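Local coordinates for peroxiredoxin 6 (Arenicola marina, PDB 2V32), which probably reduces hydrogen peroxide and organic hydroperoxides to water and alcohols, as a thiol-specific peroxidase of the Prx6 subfamily, at the interface of chains A and B. Numbering follows the deposited sequence. Chains: chain A/B, Peroxiredoxin 6.

Contact 1: the interface of chains A and B. Residues chain A 5, 141-144; chain B 142-145.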
ATOM      1  N   LEU A   5      -4.520  -6.520  -9.681  1.00 13.45           N
ATOM      2  CA  LEU A   5      -5.702  -5.684  -9.655  1.00 12.48           C
ATOM      3  C   LEU A   5      -6.744  -6.096 -10.728  1.00 13.01           C
ATOM      4  O   LEU A   5      -6.371  -6.544 -11.822  1.00 13.38           O
ATOM      5  CB  LEU A   5      -5.312  -4.223  -9.760  1.00 12.50           C
ATOM      6  CG  LEU A   5      -4.345  -3.657  -8.725  1.00 11.32           C
ATOM      7  CD1 LEU A   5      -4.369  -2.170  -9.021  1.00  9.44           C
ATOM      8  CD2 LEU A   5      -4.883  -3.916  -7.268  1.00  2.01           C
ATOM      9  N   LEU A 141      -7.431  -2.720  -4.850  1.00  7.99           N
ATOM     10  CA  LEU A 141      -6.184  -2.117  -4.355  1.00  8.26           C
ATOM     11  C   LEU A 141      -5.552  -3.112  -3.388  1.00  8.89           C
ATOM     12  O   LEU A 141      -6.264  -3.870  -2.658  1.00 10.29           O
ATOM     13  CB  LEU A 141      -6.518  -0.772  -3.671  1.00  7.41           C
ATOM     14  CG  LEU A 141      -5.431   0.095  -3.010  1.00  5.58           C
ATOM     15  CD1 LEU A 141      -5.903   1.541  -2.965  1.00  2.00           C
ATOM     16  CD2 LEU A 141      -5.105  -0.444  -1.641  1.00  2.00           C
ATOM     17  N   SER A 142      -4.229  -3.135  -3.339  1.00  9.00           N
ATOM     18  CA  SER A 142      -3.577  -3.936  -2.323  1.00  8.63           C
ATOM     19  C   SER A 142      -2.231  -3.391  -1.867  1.00  9.96           C
ATOM     20  O   SER A 142      -1.551  -2.637  -2.611  1.00  9.40           O
ATOM     21  CB  SER A 142      -3.400  -5.382  -2.785  1.00  8.66           C
ATOM     22  OG  SER A 142      -2.555  -5.453  -3.892  1.00  7.99           O
ATOM     23  N   ILE A 143      -1.837  -3.822  -0.669  1.00  8.40           N
ATOM     24  CA  ILE A 143      -0.559  -3.438  -0.112  1.00  8.81           C
ATOM     25  C   ILE A 143      -0.028  -4.668   0.560  1.00  8.51           C
ATOM     26  O   ILE A 143      -0.803  -5.491   1.053  1.00  9.23           O
ATOM     27  CB  ILE A 143      -0.705  -2.261   0.915  1.00  9.32           C
ATOM     28  CG1 ILE A 143      -1.113  -2.773   2.280  1.00  9.70           C
ATOM     29  CG2 ILE A 143      -1.657  -1.161   0.384  1.00 11.63           C
ATOM     30  CD1 ILE A 143      -1.592  -1.742   3.242  1.00 16.08           C
ATOM     31  N   LEU A 144       1.277  -4.861   0.473  1.00  9.10           N
ATOM     32  CA  LEU A 144       1.930  -5.930   1.188  1.00  9.90           C
ATOM     33  C   LEU A 144       3.014  -5.255   2.038  1.00 10.32           C
ATOM     34  O   LEU A 144       4.007  -4.732   1.489  1.00  9.94           O
ATOM     35  CB  LEU A 144       2.572  -6.969   0.260  1.00 10.65           C
ATOM     36  CG  LEU A 144       1.821  -7.786  -0.767  1.00 11.38           C
ATOM     37  CD1 LEU A 144       2.905  -8.613  -1.454  1.00 13.31           C
ATOM     38  CD2 LEU A 144       0.789  -8.649  -0.076  1.00 10.53           C
TER
ATOM     39  N   SER B 142       5.434  -3.488  -0.893  1.00  8.95           N
ATOM     40  CA  SER B 142       4.879  -2.984  -2.161  1.00  8.63           C
ATOM     41  C   SER B 142       3.425  -2.551  -1.992  1.00  7.51           C
ATOM     42  O   SER B 142       2.740  -3.027  -1.063  1.00  8.29           O
ATOM     43  CB  SER B 142       5.035  -4.027  -3.260  1.00  5.68           C
ATOM     44  OG  SER B 142       4.204  -5.149  -3.021  1.00 14.05           O
ATOM     45  N   ILE B 143       2.989  -1.619  -2.840  1.00  7.61           N
ATOM     46  CA  ILE B 143       1.565  -1.185  -2.912  1.00  7.82           C
ATOM     47  C   ILE B 143       1.114  -1.173  -4.359  1.00  8.02           C
ATOM     48  O   ILE B 143       1.887  -0.796  -5.244  1.00  9.39           O
ATOM     49  CB  ILE B 143       1.300   0.215  -2.304  1.00  7.49           C
ATOM     50  CG1 ILE B 143       1.873   1.331  -3.199  1.00 11.04           C
ATOM     51  CG2 ILE B 143       1.747   0.308  -0.820  1.00  4.60           C
ATOM     52  CD1 ILE B 143       1.527   2.768  -2.748  1.00  8.45           C
ATOM     53  N   LEU B 144      -0.113  -1.633  -4.614  1.00  8.07           N
ATOM     54  CA  LEU B 144      -0.723  -1.579  -5.942  1.00  8.09           C
ATOM     55  C   LEU B 144      -2.026  -0.805  -5.841  1.00  8.35           C
ATOM     56  O   LEU B 144      -3.037  -1.284  -5.264  1.00  8.97           O
ATOM     57  CB  LEU B 144      -0.968  -2.986  -6.501  1.00  7.72           C
ATOM     58  CG  LEU B 144       0.166  -3.971  -6.784  1.00 12.38           C
ATOM     59  CD1 LEU B 144      -0.484  -5.250  -7.231  1.00 14.15           C
ATOM     60  CD2 LEU B 144       1.106  -3.484  -7.872  1.00 15.07           C
ATOM     61  N   TYR B 145      -1.975   0.425  -6.336  1.00  9.13           N
ATOM     62  CA  TYR B 145      -3.102   1.343  -6.329  1.00  7.48           C
ATOM     63  C   TYR B 145      -3.547   1.503  -7.763  1.00  7.91           C
ATOM     64  O   TYR B 145      -2.692   1.666  -8.664  1.00  7.75           O
ATOM     65  CB  TYR B 145      -2.707   2.736  -5.833  1.00  7.68           C
ATOM     66  CG  TYR B 145      -2.645   2.993  -4.332  1.00  9.35           C
ATOM     67  CD1 TYR B 145      -2.496   1.921  -3.390  1.00  7.51           C
ATOM     68  CD2 TYR B 145      -2.736   4.315  -3.838  1.00  9.47           C
ATOM     69  CE1 TYR B 145      -2.391   2.173  -2.049  1.00  9.85           C
ATOM     70  CE2 TYR B 145      -2.618   4.575  -2.441  1.00  5.43           C
ATOM     71  CZ  TYR B 145      -2.431   3.479  -1.574  1.00  8.94           C
ATOM     72  OH  TYR B 145      -2.327   3.689  -0.181  1.00 10.75           O
TER
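The phenol ring of B:Tyr145 lies between a leucine of the partner and an isoleucine of its own strand. On one face sits the methyl CD1 of A:Leu141, offset toward the rim and 3.5 Å from ring atom CD1 of B:Tyr145, a CH-pi contact; the opposite face is taken by CD1 of B:Ile143. CE1 of B:Tyr145 also comes 4.2 Å from CG2 of A:Ile143, whose side chain runs alongside the ring and points the same way. A:Leu141 reaches the ring because its CG stands opposite the backbone N (chi1 178°), which lays the side chain parallel to the tyrosine and pointing the same way. A:Ile143 and B:Ile143 pair across the centre, CG2 to CG2 at 3.9 Å. On the other side of the sheet, CD2 of A:Leu5 packs 4.1 Å from CB of B:Leu144, and OG of A:Ser142 adjoins the same leucine.

Backbone hydrogen bonds hold the two strands in register. B:Leu144 N donates to A:Ser142 O (2.7 Å), and A:Leu144 N does the same to B:Ser142 O (2.8 Å). In return A:Ser142 N donates to B:Leu144 O (2.9 Å) and B:Ser142 N to A:Leu144 O (3.0 Å).

Strand 139-145 of each subunit thus meets its own copy antiparallel, edge to edge. The central sheets of the two thioredoxin-like folds become continuous through the dimer, as expected for 1-Cys peroxiredoxins of this subfamily.

Contact 2: the interface of chains A and B. Residues chain A 43-44, 47; chain B 172-175, 184.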
ATOM      1  N   PRO A  43       2.936  -8.357  19.256  1.00 11.45           N
ATOM      2  CA  PRO A  43       2.648  -7.012  19.747  1.00 10.40           C
ATOM      3  C   PRO A  43       2.158  -6.079  18.685  1.00  9.35           C
ATOM      4  O   PRO A  43       1.105  -5.497  18.878  1.00  9.23           O
ATOM      5  CB  PRO A  43       3.974  -6.535  20.352  1.00 11.24           C
ATOM      6  CG  PRO A  43       4.968  -7.562  20.008  1.00 11.77           C
ATOM      7  CD  PRO A  43       4.378  -8.632  19.188  1.00 11.29           C
ATOM      8  N   VAL A  44       2.886  -5.933  17.565  1.00  9.48           N
ATOM      9  CA  VAL A  44       2.412  -5.047  16.472  1.00  7.87           C
ATOM     10  C   VAL A  44       1.063  -5.512  15.984  1.00  7.90           C
ATOM     11  O   VAL A  44       0.177  -4.713  15.807  1.00  8.87           O
ATOM     12  CB  VAL A  44       3.376  -4.926  15.273  1.00  7.15           C
ATOM     13  CG1 VAL A  44       2.676  -4.206  14.101  1.00  5.02           C
ATOM     14  CG2 VAL A  44       4.608  -4.124  15.691  1.00  7.03           C
ATOM     15  N   THR A  47      -1.718  -4.254  18.280  1.00  9.19           N
ATOM     16  CA  THR A  47      -2.071  -2.851  18.056  1.00  8.77           C
ATOM     17  C   THR A  47      -2.894  -2.633  16.764  1.00  9.47           C
ATOM     18  O   THR A  47      -3.666  -1.658  16.651  1.00  9.89           O
ATOM     19  CB  THR A  47      -0.790  -1.909  18.075  1.00 10.66           C
ATOM     20  OG1 THR A  47       0.043  -2.181  16.947  1.00  7.03           O
ATOM     21  CG2 THR A  47       0.098  -2.135  19.343  1.00  8.36           C
TER
ATOM     22  N   ALA B 172       9.773  -3.616  16.197  1.00 10.41           N
ATOM     23  CA  ALA B 172       8.891  -3.443  15.048  1.00 10.28           C
ATOM     24  C   ALA B 172       7.917  -2.285  15.307  1.00 10.38           C
ATOM     25  O   ALA B 172       7.528  -2.024  16.456  1.00 10.55           O
ATOM     26  CB  ALA B 172       8.128  -4.764  14.787  1.00  9.06           C
ATOM     27  N   THR B 173       7.479  -1.570  14.285  1.00  9.50           N
ATOM     28  CA  THR B 173       6.727  -0.328  14.565  1.00  9.29           C
ATOM     29  C   THR B 173       5.224  -0.631  14.568  1.00  9.07           C
ATOM     30  O   THR B 173       4.740  -1.366  13.704  1.00  8.60           O
ATOM     31  CB  THR B 173       7.030   0.734  13.577  1.00  8.56           C
ATOM     32  OG1 THR B 173       6.556   0.337  12.290  1.00  9.13           O
ATOM     33  CG2 THR B 173       8.579   0.968  13.448  1.00  7.85           C
ATOM     34  N   PRO B 174       4.500  -0.169  15.599  1.00  9.46           N
ATOM     35  CA  PRO B 174       3.060  -0.518  15.797  1.00  8.76           C
ATOM     36  C   PRO B 174       2.132   0.116  14.791  1.00 10.18           C
ATOM     37  O   PRO B 174       2.569   0.922  13.992  1.00 10.68           O
ATOM     38  CB  PRO B 174       2.743   0.051  17.184  1.00 10.40           C
ATOM     39  CG  PRO B 174       3.839   1.135  17.443  1.00  9.91           C
ATOM     40  CD  PRO B 174       5.064   0.676  16.671  1.00  7.48           C
ATOM     41  N   ALA B 175       0.829  -0.185  14.841  1.00 10.07           N
ATOM     42  CA  ALA B 175      -0.144   0.555  14.050  1.00 11.14           C
ATOM     43  C   ALA B 175       0.046   2.069  14.136  1.00 12.26           C
ATOM     44  O   ALA B 175       0.186   2.618  15.225  1.00 12.06           O
ATOM     45  CB  ALA B 175      -1.645   0.194  14.470  1.00 10.00           C
ATOM     46  N   MET B 184       7.505  -1.533  19.456  1.00 13.08           N
ATOM     47  CA  MET B 184       7.343  -2.790  20.137  1.00 12.61           C
ATOM     48  C   MET B 184       8.623  -3.604  20.073  1.00 12.56           C
ATOM     49  O   MET B 184       9.244  -3.666  19.001  1.00 11.83           O
ATOM     50  CB  MET B 184       6.283  -3.636  19.433  1.00 12.83           C
ATOM     51  CG  MET B 184       4.988  -2.928  19.154  1.00 11.76           C
ATOM     52  SD  MET B 184       4.505  -1.883  20.454  1.00 17.15           S
ATOM     53  CE  MET B 184       3.918  -3.002  21.691  1.00  9.01           C
TER
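The first turn of helix 43-54 of chain A, which carries the end of the active-site motif PXXXTXXC, its cysteine replaced by serine in this engineered protein, meets the segment after strand 171-172 of chain B. A:Val44 and A:Thr47 do most of the touching. Methyl CG2 of A:Val44 faces several groups at once: CG of B:Met184 (3.7 Å), CB of B:Ala172 (3.7 Å) and CA of B:Pro174; it also lies 3.4 Å from B:Thr173 O. B:Met184 folds at chi2 (-39°) and again at chi3, which brings its methyl CE within 3.8 Å of CB of A:Pro43; the two side chains run past each other in opposite directions.

The polar link runs through the hydroxyl of A:Thr47. With OG1 held between the backbone N and the carbonyl carbon (chi1 68°), it turns back to donate to A:Val44 O at 2.8 Å, tilted slightly from the carbonyl plane. OG1 of A:Thr47 also accepts B:Ala175 N at 3.0 Å, 167° at the hydrogen. The methyl CG2 of A:Thr47 lies aslant the pyrrolidine of B:Pro174, 4.1 Å from CB of that proline. A valine in place of A:Thr47 would probably leave the amide of B:Ala175 without this acceptor and free A:Val44 O from its hydroxyl partner.

The helix turn also bears A:Ser45, the engineered stand-in for the peroxidatic cysteine. The C-terminal region of one subunit therefore braces the start of the active-site helix of the other.

Contact 3: the interface of chains A and B. Residues chain A 173-175, 184; chain B 44, 47-48, 150.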
ATOM      1  N   THR A 173      -8.577  10.925  -7.945  1.00  8.64           N
ATOM      2  CA  THR A 173      -8.228  11.748  -6.817  1.00  6.54           C
ATOM      3  C   THR A 173      -6.714  11.965  -6.889  1.00  6.77           C
ATOM      4  O   THR A 173      -6.000  11.015  -7.109  1.00  6.09           O
ATOM      5  CB  THR A 173      -8.664  11.071  -5.492  1.00  6.79           C
ATOM      6  OG1 THR A 173      -8.025   9.786  -5.370  1.00  7.47           O
ATOM      7  CG2 THR A 173     -10.271  10.924  -5.462  1.00  5.94           C
ATOM      8  N   PRO A 174      -6.249  13.226  -6.714  1.00  6.84           N
ATOM      9  CA  PRO A 174      -4.837  13.511  -6.812  1.00  7.13           C
ATOM     10  C   PRO A 174      -3.981  13.033  -5.636  1.00  8.59           C
ATOM     11  O   PRO A 174      -4.481  12.384  -4.660  1.00  8.03           O
ATOM     12  CB  PRO A 174      -4.789  15.030  -7.011  1.00  7.82           C
ATOM     13  CG  PRO A 174      -6.028  15.538  -6.379  1.00  6.29           C
ATOM     14  CD  PRO A 174      -7.051  14.439  -6.486  1.00  5.30           C
ATOM     15  N   ALA A 175      -2.681  13.307  -5.774  1.00  7.18           N
ATOM     16  CA  ALA A 175      -1.706  12.988  -4.808  1.00 10.14           C
ATOM     17  C   ALA A 175      -2.273  13.612  -3.531  1.00 12.50           C
ATOM     18  O   ALA A 175      -2.729  14.788  -3.530  1.00 12.02           O
ATOM     19  CB  ALA A 175      -0.343  13.665  -5.182  1.00  7.81           C
ATOM     20  N   MET A 184      -9.508  15.444  -9.865  1.00  9.40           N
ATOM     21  CA  MET A 184      -9.128  15.638 -11.285  1.00 11.31           C
ATOM     22  C   MET A 184     -10.187  15.053 -12.185  1.00 10.90           C
ATOM     23  O   MET A 184     -10.797  14.043 -11.862  1.00 12.56           O
ATOM     24  CB  MET A 184      -7.793  14.993 -11.630  1.00  9.82           C
ATOM     25  CG  MET A 184      -6.651  15.333 -10.674  1.00 11.61           C
ATOM     26  SD  MET A 184      -6.424  17.060 -10.221  1.00 17.92           S
ATOM     27  CE  MET A 184      -5.679  17.807 -11.653  1.00 14.10           C
TER
ATOM     28  N   VAL B  44      -3.850  13.312 -12.289  1.00  6.69           N
ATOM     29  CA  VAL B  44      -3.289  12.661 -11.077  1.00  6.40           C
ATOM     30  C   VAL B  44      -1.791  12.348 -11.162  1.00  7.01           C
ATOM     31  O   VAL B  44      -1.032  12.715 -10.254  1.00  7.11           O
ATOM     32  CB  VAL B  44      -3.989  11.373 -10.741  1.00  5.93           C
ATOM     33  CG1 VAL B  44      -3.407  10.764  -9.424  1.00  3.38           C
ATOM     34  CG2 VAL B  44      -5.472  11.643 -10.557  1.00  5.66           C
ATOM     35  N   THR B  47       0.264  15.434 -10.673  1.00  8.17           N
ATOM     36  CA  THR B  47       0.276  15.700  -9.247  1.00  8.53           C
ATOM     37  C   THR B  47       1.244  14.843  -8.469  1.00  8.75           C
ATOM     38  O   THR B  47       2.041  15.375  -7.655  1.00  8.56           O
ATOM     39  CB  THR B  47      -1.119  15.749  -8.565  1.00  8.52           C
ATOM     40  OG1 THR B  47      -1.681  14.429  -8.350  1.00 10.05           O
ATOM     41  CG2 THR B  47      -1.987  16.671  -9.342  1.00  8.63           C
ATOM     42  N   GLU B  48       1.210  13.540  -8.732  1.00  9.73           N
ATOM     43  CA  GLU B  48       2.060  12.614  -7.988  1.00  9.91           C
ATOM     44  C   GLU B  48       3.558  12.793  -8.273  1.00 10.24           C
ATOM     45  O   GLU B  48       4.345  12.853  -7.331  1.00 10.71           O
ATOM     46  CB  GLU B  48       1.680  11.184  -8.244  1.00 10.21           C
ATOM     47  CG  GLU B  48       0.254  10.776  -7.863  1.00  8.09           C
ATOM     48  CD  GLU B  48       0.123   9.309  -8.130  1.00 11.29           C
ATOM     49  OE1 GLU B  48       0.434   8.912  -9.297  1.00  9.46           O
ATOM     50  OE2 GLU B  48      -0.189   8.517  -7.191  1.00 13.57           O
ATOM     51  N   GLY B 150      -4.817   8.383  -6.591  1.00  9.40           N
ATOM     52  CA  GLY B 150      -3.497   8.974  -6.382  1.00  8.64           C
ATOM     53  C   GLY B 150      -2.913   8.552  -5.030  1.00  8.99           C
ATOM     54  O   GLY B 150      -3.647   8.314  -4.048  1.00  7.80           O
TER
HETATM   55  O   HOH W   1      -5.709  10.167  -3.913  1.00  4.00           O
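Backbone meets backbone where B:Gly150 N donates to A:Thr173 O at 2.9 Å, a bent bond with 140° at the hydrogen and the donor tilted from the carbonyl plane. Just beyond it, A:Ala175 N donates almost straight (172° at the hydrogen) to the hydroxyl OG1 of B:Thr47 at 3.0 Å. That hydroxyl donates in turn to B:Val44 O, lying in the carbonyl plane on a lone pair; an acceptor in its own helix turn and a donor from the partner together are likely to hold the hydroxyl's rotation.

Apolar contacts flank the polar pair. The methyl CB of A:Ala175 rests on the backbone of helix 43-54, 3.8 Å from CA of B:Glu48. CG1 and CG2 of B:Val44 straddle A:Thr173 O, each 3.5 Å from it. Further on, CG1, opposite the backbone N (chi1 -177°), faces CA of A:Pro174, and CG2 meets CG of A:Met184 at 3.9 Å, the two side chains lying at a slant to each other.

A water completes the seam between the loop of chain A and B:Gly150. It pairs with A:Thr173 OG1 at 2.8 Å, with A:Pro174 O at 2.6 Å and with B:Gly150 O at 2.8 Å.

Contact 1 lies between the other two: its centre of C-alpha atoms is about 21 Å from that of contact 2 and 17 Å from that of contact 3, which stand about 30 Å apart. Contacts 2 and 3 are two-fold twins in their shared core, A:Val44 and A:Thr47 against B:Thr173 to B:Ala175 and B:Met184, and the reverse. Contact 1 is the strand pairing about the axis itself. The flanking contacts grip each active-site helix beside engineered A:Ser45 and B:Ser45, so assembly and the geometry near the reaction centre are probably coupled in both subunits.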